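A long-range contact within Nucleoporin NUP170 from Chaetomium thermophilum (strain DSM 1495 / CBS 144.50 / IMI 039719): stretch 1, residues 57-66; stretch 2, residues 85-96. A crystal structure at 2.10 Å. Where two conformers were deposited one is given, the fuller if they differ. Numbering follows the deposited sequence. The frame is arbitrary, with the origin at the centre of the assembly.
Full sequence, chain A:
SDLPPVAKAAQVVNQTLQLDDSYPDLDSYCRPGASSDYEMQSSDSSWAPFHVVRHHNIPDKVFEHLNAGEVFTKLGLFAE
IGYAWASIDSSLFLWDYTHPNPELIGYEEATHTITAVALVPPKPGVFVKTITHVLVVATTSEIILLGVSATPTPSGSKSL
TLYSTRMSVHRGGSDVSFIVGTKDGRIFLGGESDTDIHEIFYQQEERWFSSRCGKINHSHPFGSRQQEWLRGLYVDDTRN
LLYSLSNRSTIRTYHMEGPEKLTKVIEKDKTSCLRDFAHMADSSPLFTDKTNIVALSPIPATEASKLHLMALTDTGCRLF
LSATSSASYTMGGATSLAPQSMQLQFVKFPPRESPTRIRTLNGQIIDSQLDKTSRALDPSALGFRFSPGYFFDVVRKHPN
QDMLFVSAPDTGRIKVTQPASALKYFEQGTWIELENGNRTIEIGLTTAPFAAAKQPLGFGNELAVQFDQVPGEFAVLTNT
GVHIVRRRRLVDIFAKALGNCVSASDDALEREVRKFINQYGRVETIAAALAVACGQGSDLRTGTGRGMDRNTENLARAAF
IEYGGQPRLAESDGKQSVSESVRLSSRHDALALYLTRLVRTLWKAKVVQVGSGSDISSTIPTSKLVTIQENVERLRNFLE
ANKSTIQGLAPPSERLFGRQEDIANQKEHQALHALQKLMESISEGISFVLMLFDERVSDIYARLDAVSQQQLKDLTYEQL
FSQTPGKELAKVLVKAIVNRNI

Stretch 1, residues 57-66: NIPDKVFEHL
Stretch 2, residues 85-96: WASIDSSLFLWD

At the apolar centre, Val 62 (chi1 t, helical at -70/-36) points toward the sheet, CG1 3.8 Å from Ala 86 CB and CG2 4.0 Å from Trp 95 CZ3. The Ala 86 methyl points toward the helix, so two small apolar groups meet; the CA atoms of Val 62 and Ala 86 are 7.4 Å apart. Helix 60-66 runs in the same sense as strand 85-88, axes at 24° and 9.0 Å at closest approach. Trp 95 (phi/psi -162/150, chi1 76°, chi2 92°) offers one indole face to two CH-pi contacts: Val 62 CG2 lies 4.3 Å from the centroid of its six-membered ring, and Pro 59 CD 3.8 Å from that of its five-membered ring. Pro 59 (-58/146, C-gamma exo) is the N-cap residue, with no amide hydrogen to satisfy; its O receives a weak bond from Val 62 N (3.0 Å). Ile 58 (m, t) adds CG2 at 4.4 Å from Trp 95 CZ2.

Toward the C-terminal end of stretch 1, CA atoms of Leu 66 and Ile 88 approach to 6.3 Å. Leu 66 (m, t) starts sideways but brings CD2 to 4.2 Å from Ile 88 CG1; Ile 88 (chi1 m, chi2 96°) also sets CG2 3.6 Å from His 65 O. Strands 85-88 and 91-96 pair through Ala 86 N to Phe 93 O (2.8 Å) and Phe 93 N to Ala 86 O (2.9 Å), joined by a type II' turn, Ile 88 to Ser 91. The stretches bury 419 Å² in all; Ile 58, Val 62, Ala 86, Ile 88, Phe 93 and Trp 95 are buried, as suits apolar and aromatic side chains.

His 65 (m, chi2 -60°) stacks offset on Phe 93 (m, chi2 -83°), centroids 4.4 Å apart and planes at 14°, combining flat aromatic packing with a polar ring. No direct hydrogen bond crosses the contact; at its polar edge, water 1 accepts from Trp 95 NE1 (3.2 Å) and donates to Asn 57 O (2.5 Å).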

ATOM      1  N   ASN A  57      -7.872  16.460 -16.223  1.00 55.93           N
ATOM      2  CA  ASN A  57      -7.775  17.909 -16.133  1.00 55.91           C
ATOM      3  C   ASN A  57      -8.707  18.455 -15.058  1.00 57.12           C
ATOM      4  O   ASN A  57      -9.750  17.874 -14.749  1.00 54.98           O
ATOM      5  CB  ASN A  57      -8.112  18.553 -17.478  1.00 58.42           C
ATOM      6  CG  ASN A  57      -7.001  18.392 -18.495  1.00 64.83           C
ATOM      7  OD1 ASN A  57      -6.003  19.110 -18.458  1.00 82.43           O
ATOM      8  ND2 ASN A  57      -7.173  17.451 -19.416  1.00 78.36           N
ATOM      9  N   ILE A  58      -8.313  19.584 -14.480  1.00 51.91           N
ATOM     10  CA  ILE A  58      -9.198  20.303 -13.557  1.00 58.57           C
ATOM     11  C   ILE A  58     -10.392  20.841 -14.344  1.00 55.07           C
ATOM     12  O   ILE A  58     -10.202  21.388 -15.444  1.00 57.49           O
ATOM     13  CB  ILE A  58      -8.437  21.438 -12.864  1.00 57.94           C
ATOM     14  CG1 ILE A  58      -7.387  20.865 -11.906  1.00 58.49           C
ATOM     15  CG2 ILE A  58      -9.396  22.348 -12.095  1.00 53.96           C
ATOM     16  CD1 ILE A  58      -6.417  21.896 -11.358  1.00 59.16           C
ATOM     17  N   PRO A  59     -11.622  20.707 -13.845  1.00 56.21           N
ATOM     18  CA  PRO A  59     -12.775  21.241 -14.582  1.00 60.77           C
ATOM     19  C   PRO A  59     -12.648  22.737 -14.835  1.00 73.99           C
ATOM     20  O   PRO A  59     -12.106  23.486 -14.018  1.00 69.60           O
ATOM     21  CB  PRO A  59     -13.960  20.929 -13.660  1.00 66.68           C
ATOM     22  CG  PRO A  59     -13.509  19.756 -12.857  1.00 66.94           C
ATOM     23  CD  PRO A  59     -12.036  19.946 -12.653  1.00 54.89           C
ATOM     24  N   ASP A  60     -13.158  23.166 -15.993  1.00 79.03           N
ATOM     25  CA  ASP A  60     -13.068  24.573 -16.375  1.00 78.99           C
ATOM     26  C   ASP A  60     -13.770  25.477 -15.372  1.00 78.30           C
ATOM     27  O   ASP A  60     -13.313  26.599 -15.127  1.00 79.57           O
ATOM     28  CB  ASP A  60     -13.660  24.778 -17.771  1.00 76.15           C
ATOM     29  CG  ASP A  60     -12.806  24.168 -18.867  1.00 85.40           C
ATOM     30  OD1 ASP A  60     -11.562  24.219 -18.757  1.00 90.43           O
ATOM     31  OD2 ASP A  60     -13.379  23.639 -19.842  1.00 98.52           O
ATOM     32  N   LYS A  61     -14.875  25.014 -14.784  1.00 76.02           N
ATOM     33  CA  LYS A  61     -15.585  25.828 -13.803  1.00 87.38           C
ATOM     34  C   LYS A  61     -14.718  26.119 -12.584  1.00 87.23           C
ATOM     35  O   LYS A  61     -14.850  27.184 -11.970  1.00 90.69           O
ATOM     36  CB  LYS A  61     -16.880  25.129 -13.387  1.00 88.57           C
ATOM     37  CG  LYS A  61     -18.015  25.294 -14.391  1.00103.95           C
ATOM     38  CD  LYS A  61     -18.965  24.101 -14.378  1.00110.39           C
ATOM     39  CE  LYS A  61     -19.789  24.036 -13.103  1.00118.73           C
ATOM     40  NZ  LYS A  61     -20.418  22.696 -12.924  1.00 94.65           N
ATOM     41  N   VAL A  62     -13.828  25.193 -12.220  1.00 82.20           N
ATOM     42  CA  VAL A  62     -12.909  25.444 -11.114  1.00 76.83           C
ATOM     43  C   VAL A  62     -11.884  26.501 -11.509  1.00 79.68           C
ATOM     44  O   VAL A  62     -11.469  27.322 -10.683  1.00 82.97           O
ATOM     45  CB  VAL A  62     -12.235  24.131 -10.674  1.00 72.98           C
ATOM     46  CG1 VAL A  62     -11.240  24.388  -9.547  1.00 62.77           C
ATOM     47  CG2 VAL A  62     -13.282  23.119 -10.237  1.00 66.38           C
ATOM     48  N   PHE A  63     -11.451  26.495 -12.772  1.00 82.01           N
ATOM     49  CA  PHE A  63     -10.553  27.544 -13.246  1.00 81.94           C
ATOM     50  C   PHE A  63     -11.235  28.906 -13.209  1.00 94.78           C
ATOM     51  O   PHE A  63     -10.602  29.919 -12.888  1.00 91.80           O
ATOM     52  CB  PHE A  63     -10.070  27.231 -14.664  1.00 85.32           C
ATOM     53  CG  PHE A  63      -9.030  26.147 -14.730  1.00 78.34           C
ATOM     54  CD1 PHE A  63      -7.789  26.321 -14.143  1.00 77.80           C
ATOM     55  CD2 PHE A  63      -9.285  24.964 -15.404  1.00 78.12           C
ATOM     56  CE1 PHE A  63      -6.828  25.330 -14.210  1.00 75.20           C
ATOM     57  CE2 PHE A  63      -8.328  23.970 -15.476  1.00 75.74           C
ATOM     58  CZ  PHE A  63      -7.097  24.155 -14.879  1.00 76.28           C
ATOM     59  N   GLU A  64     -12.530  28.951 -13.535  1.00 99.53           N
ATOM     60  CA  GLU A  64     -13.275  30.205 -13.462  1.00101.16           C
ATOM     61  C   GLU A  64     -13.306  30.736 -12.034  1.00101.33           C
ATOM     62  O   GLU A  64     -13.084  31.929 -11.796  1.00109.20           O
ATOM     63  CB  GLU A  64     -14.698  30.001 -13.986  1.00100.34           C
ATOM     64  CG  GLU A  64     -14.786  29.659 -15.464  1.00107.61           C
ATOM     65  CD  GLU A  64     -16.201  29.315 -15.894  1.00108.37           C
ATOM     66  OE1 GLU A  64     -16.374  28.801 -17.020  1.00108.94           O
ATOM     67  OE2 GLU A  64     -17.140  29.558 -15.107  1.00105.88           O
ATOM     68  N   HIS A  65     -13.586  29.859 -11.067  1.00103.01           N
ATOM     69  CA  HIS A  65     -13.593  30.274  -9.668  1.00104.51           C
ATOM     70  C   HIS A  65     -12.191  30.628  -9.187  1.00102.41           C
ATOM     71  O   HIS A  65     -12.010  31.608  -8.455  1.00101.69           O
ATOM     72  CB  HIS A  65     -14.187  29.168  -8.796  1.00 99.26           C
ATOM     73  CG  HIS A  65     -15.663  28.980  -8.969  1.00 96.38           C
ATOM     74  ND1 HIS A  65     -16.577  29.979  -8.711  1.00101.69           N
ATOM     75  CD2 HIS A  65     -16.385  27.902  -9.357  1.00 87.99           C
ATOM     76  CE1 HIS A  65     -17.797  29.527  -8.941  1.00 96.16           C
ATOM     77  NE2 HIS A  65     -17.708  28.269  -9.334  1.00 90.69           N
ATOM     78  N   LEU A  66     -11.187  29.841  -9.584  1.00 96.09           N
ATOM     79  CA  LEU A  66      -9.826  30.072  -9.109  1.00 93.12           C
ATOM     80  C   LEU A  66      -9.304  31.426  -9.573  1.00103.46           C
ATOM     81  O   LEU A  66      -8.741  32.191  -8.783  1.00110.78           O
ATOM     82  CB  LEU A  66      -8.906  28.946  -9.586  1.00 89.07           C
ATOM     83  CG  LEU A  66      -8.957  27.640  -8.786  1.00 82.54           C
ATOM     84  CD1 LEU A  66      -8.239  26.531  -9.536  1.00 70.45           C
ATOM     85  CD2 LEU A  66      -8.348  27.824  -7.401  1.00 63.80           C
ATOM     86  N   TRP A  85     -10.473  18.685  -4.342  1.00 43.40           N
ATOM     87  CA  TRP A  85     -11.210  19.849  -3.871  1.00 42.26           C
ATOM     88  C   TRP A  85     -10.408  21.111  -4.129  1.00 43.54           C
ATOM     89  O   TRP A  85      -9.180  21.085  -4.260  1.00 45.56           O
ATOM     90  CB  TRP A  85     -11.565  19.743  -2.381  1.00 41.51           C
ATOM     91  CG  TRP A  85     -10.394  19.581  -1.455  1.00 51.85           C
ATOM     92  CD1 TRP A  85      -9.881  18.409  -0.987  1.00 51.75           C
ATOM     93  CD2 TRP A  85      -9.605  20.626  -0.869  1.00 42.33           C
ATOM     94  NE1 TRP A  85      -8.818  18.656  -0.152  1.00 44.96           N
ATOM     95  CE2 TRP A  85      -8.630  20.009  -0.062  1.00 44.54           C
ATOM     96  CE3 TRP A  85      -9.629  22.022  -0.951  1.00 44.28           C
ATOM     97  CZ2 TRP A  85      -7.684  20.737   0.657  1.00 45.27           C
ATOM     98  CZ3 TRP A  85      -8.688  22.743  -0.236  1.00 50.79           C
ATOM     99  CH2 TRP A  85      -7.730  22.099   0.558  1.00 39.66           C
ATOM    100  N   ALA A  86     -11.134  22.223  -4.206  1.00 46.40           N
ATOM    101  CA  ALA A  86     -10.553  23.543  -4.390  1.00 43.70           C
ATOM    102  C   ALA A  86     -11.311  24.517  -3.504  1.00 53.98           C
ATOM    103  O   ALA A  86     -12.545  24.526  -3.510  1.00 48.34           O
ATOM    104  CB  ALA A  86     -10.626  23.988  -5.854  1.00 51.86           C
ATOM    105  N   SER A  87     -10.576  25.317  -2.737  1.00 45.26           N
ATOM    106  CA  SER A  87     -11.160  26.370  -1.920  1.00 44.99           C
ATOM    107  C   SER A  87     -10.826  27.723  -2.532  1.00 48.77           C
ATOM    108  O   SER A  87      -9.690  27.957  -2.956  1.00 52.42           O
ATOM    109  CB  SER A  87     -10.654  26.303  -0.475  1.00 42.50           C
ATOM    110  OG  SER A  87      -9.278  26.629  -0.390  1.00 46.83           O
ATOM    111  N   ILE A  88     -11.826  28.600  -2.597  1.00 52.46           N
ATOM    112  CA  ILE A  88     -11.661  29.966  -3.087  1.00 48.49           C
ATOM    113  C   ILE A  88     -12.243  30.885  -2.023  1.00 51.43           C
ATOM    114  O   ILE A  88     -13.467  30.944  -1.851  1.00 51.27           O
ATOM    115  CB  ILE A  88     -12.347  30.193  -4.442  1.00 58.63           C
ATOM    116  CG1 ILE A  88     -11.788  29.231  -5.493  1.00 57.82           C
ATOM    117  CG2 ILE A  88     -12.152  31.630  -4.905  1.00 61.61           C
ATOM    118  CD1 ILE A  88     -12.610  27.982  -5.672  1.00 65.46           C
ATOM    119  N   ASP A  89     -11.370  31.603  -1.315  0.50 46.56           N
ATOM    120  CA  ASP A  89     -11.779  32.462  -0.210  0.50 52.62           C
ATOM    121  C   ASP A  89     -12.617  31.671   0.790  0.50 60.60           C
ATOM    122  O   ASP A  89     -12.099  30.762   1.446  0.50 52.75           O
ATOM    123  CB  ASP A  89     -12.537  33.683  -0.738  0.50 50.97           C
ATOM    124  CG  ASP A  89     -11.673  34.567  -1.620  0.50 55.36           C
ATOM    125  OD1 ASP A  89     -10.478  34.750  -1.298  0.50 59.62           O
ATOM    126  OD2 ASP A  89     -12.185  35.076  -2.638  0.50 64.11           O
ATOM    127  N   SER A  90     -13.906  31.990   0.911  1.00 52.27           N
ATOM    128  CA  SER A  90     -14.796  31.327   1.857  1.00 53.57           C
ATOM    129  C   SER A  90     -15.646  30.236   1.210  1.00 47.15           C
ATOM    130  O   SER A  90     -16.617  29.781   1.825  1.00 52.58           O
ATOM    131  CB  SER A  90     -15.710  32.357   2.524  1.00 49.89           C
ATOM    132  OG  SER A  90     -16.487  33.051   1.564  1.00 53.09           O
ATOM    133  N   SER A  91     -15.306  29.802  -0.004  1.00 49.04           N
ATOM    134  CA  SER A  91     -16.096  28.823  -0.739  1.00 56.23           C
ATOM    135  C   SER A  91     -15.264  27.580  -1.031  1.00 52.33           C
ATOM    136  O   SER A  91     -14.054  27.663  -1.258  1.00 51.50           O
ATOM    137  CB  SER A  91     -16.624  29.419  -2.050  1.00 55.11           C
ATOM    138  OG  SER A  91     -17.574  30.439  -1.797  1.00 68.38           O
ATOM    139  N   LEU A  92     -15.931  26.424  -1.029  1.00 45.55           N
ATOM    140  CA  LEU A  92     -15.289  25.130  -1.224  1.00 45.79           C
ATOM    141  C   LEU A  92     -16.015  24.344  -2.306  1.00 53.58           C
ATOM    142  O   LEU A  92     -17.249  24.334  -2.353  1.00 52.54           O
ATOM    143  CB  LEU A  92     -15.279  24.325   0.079  1.00 46.70           C
ATOM    144  CG  LEU A  92     -14.721  22.906  -0.010  1.00 49.36           C
ATOM    145  CD1 LEU A  92     -13.266  22.922  -0.460  1.00 48.54           C
ATOM    146  CD2 LEU A  92     -14.869  22.208   1.329  1.00 48.53           C
ATOM    147  N   PHE A  93     -15.245  23.666  -3.159  1.00 53.99           N
ATOM    148  CA  PHE A  93     -15.799  22.901  -4.274  1.00 55.13           C
ATOM    149  C   PHE A  93     -15.099  21.552  -4.367  1.00 52.70           C
ATOM    150  O   PHE A  93     -13.872  21.497  -4.494  1.00 50.84           O
ATOM    151  CB  PHE A  93     -15.653  23.670  -5.589  1.00 55.52           C
ATOM    152  CG  PHE A  93     -16.384  24.979  -5.602  1.00 62.79           C
ATOM    153  CD1 PHE A  93     -17.735  25.028  -5.901  1.00 58.37           C
ATOM    154  CD2 PHE A  93     -15.723  26.160  -5.307  1.00 59.01           C
ATOM    155  CE1 PHE A  93     -18.413  26.232  -5.909  1.00 61.92           C
ATOM    156  CE2 PHE A  93     -16.396  27.368  -5.313  1.00 65.64           C
ATOM    157  CZ  PHE A  93     -17.743  27.403  -5.615  1.00 62.46           C
ATOM    158  N   LEU A  94     -15.882  20.476  -4.314  1.00 51.38           N
ATOM    159  CA  LEU A  94     -15.397  19.109  -4.449  1.00 44.84           C
ATOM    160  C   LEU A  94     -15.848  18.533  -5.785  1.00 54.80           C
ATOM    161  O   LEU A  94     -16.871  18.945  -6.339  1.00 56.32           O
ATOM    162  CB  LEU A  94     -15.917  18.218  -3.315  1.00 43.43           C
ATOM    163  CG  LEU A  94     -15.485  18.495  -1.873  1.00 56.47           C
ATOM    164  CD1 LEU A  94     -16.034  19.817  -1.353  1.00 60.47           C
ATOM    165  CD2 LEU A  94     -15.945  17.353  -0.979  1.00 60.31           C
ATOM    166  N   TRP A  95     -15.089  17.566  -6.300  1.00 55.33           N
ATOM    167  CA  TRP A  95     -15.481  16.908  -7.540  1.00 54.05           C
ATOM    168  C   TRP A  95     -14.741  15.586  -7.687  1.00 56.99           C
ATOM    169  O   TRP A  95     -13.615  15.428  -7.212  1.00 51.06           O
ATOM    170  CB  TRP A  95     -15.220  17.804  -8.758  1.00 53.23           C
ATOM    171  CG  TRP A  95     -13.780  17.907  -9.170  1.00 54.32           C
ATOM    172  CD1 TRP A  95     -13.131  17.130 -10.088  1.00 54.20           C
ATOM    173  CD2 TRP A  95     -12.815  18.854  -8.696  1.00 48.32           C
ATOM    174  NE1 TRP A  95     -11.822  17.531 -10.209  1.00 53.95           N
ATOM    175  CE2 TRP A  95     -11.603  18.588  -9.365  1.00 55.36           C
ATOM    176  CE3 TRP A  95     -12.857  19.900  -7.768  1.00 54.14           C
ATOM    177  CZ2 TRP A  95     -10.447  19.327  -9.134  1.00 51.36           C
ATOM    178  CZ3 TRP A  95     -11.706  20.632  -7.542  1.00 52.06           C
ATOM    179  CH2 TRP A  95     -10.518  20.342  -8.222  1.00 49.19           C
ATOM    180  N   ASP A  96     -15.403  14.642  -8.354  1.00 57.14           N
ATOM    181  CA  ASP A  96     -14.836  13.329  -8.649  1.00 49.53           C
ATOM    182  C   ASP A  96     -13.947  13.444  -9.883  1.00 53.62           C
ATOM    183  O   ASP A  96     -14.443  13.640 -10.998  1.00 48.67           O
ATOM    184  CB  ASP A  96     -15.963  12.320  -8.863  1.00 65.37           C
ATOM    185  CG  ASP A  96     -15.478  10.999  -9.425  1.00 64.59           C
ATOM    186  OD1 ASP A  96     -14.317  10.618  -9.172  1.00 58.39           O
ATOM    187  OD2 ASP A  96     -16.271  10.335 -10.123  1.00 67.83           O
TER
HETATM  188  O   HOH W   1     -10.362  16.409 -12.793  1.00 62.91           O